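Kinase-associated protein B (Bacillus cereus, PDB 1Y71) is of unknown molecular function but probably associates with a kinase, and is related to the SH3 superfold. Local coordinates at residues 109-112 against 113-116. Numbering follows the deposited sequence.
Sequences DDSP and FAER
Ser111 caps the helix that starts after it: its OG accepts from Ala114 N at 3.1 Å along a nearly straight bond (167°). Serine suits an N-cap because its short side chain can fold back onto the first turn; here, with chi1 at 67°, OG is tucked back over its own backbone, toward the amide of Ala114. The same hydroxyl donates to Asp109 OD1 at 2.6 Å, reaching it on the syn side, 33° out of the carboxylate plane. OD1 also accepts from Ser111 N at 3.0 Å, closing an Asx turn; two bonds thus grip OD1, while the hydroxyl serves as both donor and acceptor. An acidic group near a helix N-terminus should also be favoured by the helix dipole. The methyl of the buried Ala114 packs against the carboxylate, CG of Asp109 to CB 3.4 Å, its small size suiting the tight spot. Pro112 fits the first turn, where its missing N-H costs no helical bond. Helical bonding follows: Glu115 N to Ser111 O (3.2 Å) and Arg116 N to Pro112 O (3.0 Å). Phe106, from the loop joining helix 91-104 to helix 112-127, touches Phe113 and Ala114, placing this cap at the surface, about 21 Å from the chain centre (centre to centre).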
loop_
_atom_site.group_PDB
_atom_site.type_symbol
_atom_site.label_atom_id
_atom_site.label_comp_id
_atom_site.label_asym_id
_atom_site.label_seq_id
_atom_site.Cartn_x
_atom_site.Cartn_y
_atom_site.Cartn_z
ATOM N N ASP B 109 31.512 -3.292 -5.307
ATOM C CA ASP B 109 32.079 -3.571 -3.982
ATOM C C ASP B 109 32.784 -4.938 -3.937
ATOM O O ASP B 109 32.136 -5.989 -3.904
ATOM C CB ASP B 109 30.970 -3.465 -2.910
ATOM C CG ASP B 109 31.508 -3.455 -1.463
ATOM O OD1 ASP B 109 32.618 -3.976 -1.183
ATOM O OD2 ASP B 109 30.777 -2.951 -0.564
ATOM N N ASP B 110 34.120 -4.919 -3.923
ATOM C CA ASP B 110 34.892 -6.165 -3.873
ATOM C C ASP B 110 35.305 -6.643 -2.470
ATOM O O ASP B 110 36.139 -7.547 -2.337
ATOM C CB ASP B 110 36.058 -6.188 -4.884
ATOM C CG ASP B 110 36.815 -4.891 -4.956
ATOM O OD1 ASP B 110 37.245 -4.380 -3.885
ATOM O OD2 ASP B 110 36.990 -4.392 -6.107
ATOM N N SER B 111 34.667 -6.094 -1.428
ATOM C CA SER B 111 34.951 -6.498 -0.033
ATOM C C SER B 111 34.400 -7.885 0.340
ATOM O O SER B 111 33.420 -8.351 -0.248
ATOM C CB SER B 111 34.391 -5.449 0.945
ATOM O OG SER B 111 32.961 -5.419 0.931
ATOM N N PRO B 112 35.015 -8.548 1.344
ATOM C CA PRO B 112 34.399 -9.733 1.971
ATOM C C PRO B 112 32.977 -9.491 2.526
ATOM O O PRO B 112 32.161 -10.419 2.490
ATOM C CB PRO B 112 35.369 -10.067 3.102
ATOM C CG PRO B 112 36.705 -9.585 2.568
ATOM C CD PRO B 112 36.359 -8.283 1.907
ATOM N N PHE B 113 32.690 -8.273 3.004
ATOM C CA PHE B 113 31.375 -7.975 3.605
ATOM C C PHE B 113 30.300 -8.000 2.524
ATOM O O PHE B 113 29.233 -8.594 2.708
ATOM C CB PHE B 113 31.358 -6.627 4.361
ATOM C CG PHE B 113 29.957 -6.191 4.802
ATOM C CD1 PHE B 113 29.392 -6.674 5.983
ATOM C CD2 PHE B 113 29.210 -5.312 4.023
ATOM C CE1 PHE B 113 28.080 -6.284 6.373
ATOM C CE2 PHE B 113 27.916 -4.920 4.393
ATOM C CZ PHE B 113 27.355 -5.407 5.569
ATOM N N ALA B 114 30.597 -7.368 1.394
ATOM C CA ALA B 114 29.739 -7.436 0.204
ATOM C C ALA B 114 29.490 -8.875 -0.244
ATOM O O ALA B 114 28.341 -9.241 -0.481
ATOM C CB ALA B 114 30.326 -6.618 -0.913
ATOM N N GLU B 115 30.553 -9.695 -0.332
ATOM C CA GLU B 115 30.421 -11.100 -0.759
ATOM C C GLU B 115 29.418 -11.851 0.108
ATOM O O GLU B 115 28.480 -12.472 -0.388
ATOM C CB GLU B 115 31.766 -11.865 -0.748
ATOM C CG GLU B 115 31.680 -13.193 -1.567
ATOM C CD GLU B 115 32.653 -14.291 -1.114
ATOM O OE1 GLU B 115 33.664 -13.993 -0.437
ATOM O OE2 GLU B 115 32.403 -15.478 -1.451
ATOM N N ARG B 116 29.649 -11.759 1.411
ATOM C CA ARG B 116 28.908 -12.458 2.421
ATOM C C ARG B 116 27.454 -11.945 2.444
ATOM O O ARG B 116 26.522 -12.750 2.516
ATOM C CB ARG B 116 29.611 -12.246 3.776
ATOM C CG ARG B 116 29.498 -13.424 4.758
ATOM C CD ARG B 116 30.011 -14.734 4.151
ATOM N NE ARG B 116 29.608 -15.920 4.916
ATOM C CZ ARG B 116 29.945 -17.175 4.598
ATOM N NH1 ARG B 116 30.689 -17.432 3.520
ATOM N NH2 ARG B 116 29.536 -18.187 5.360
#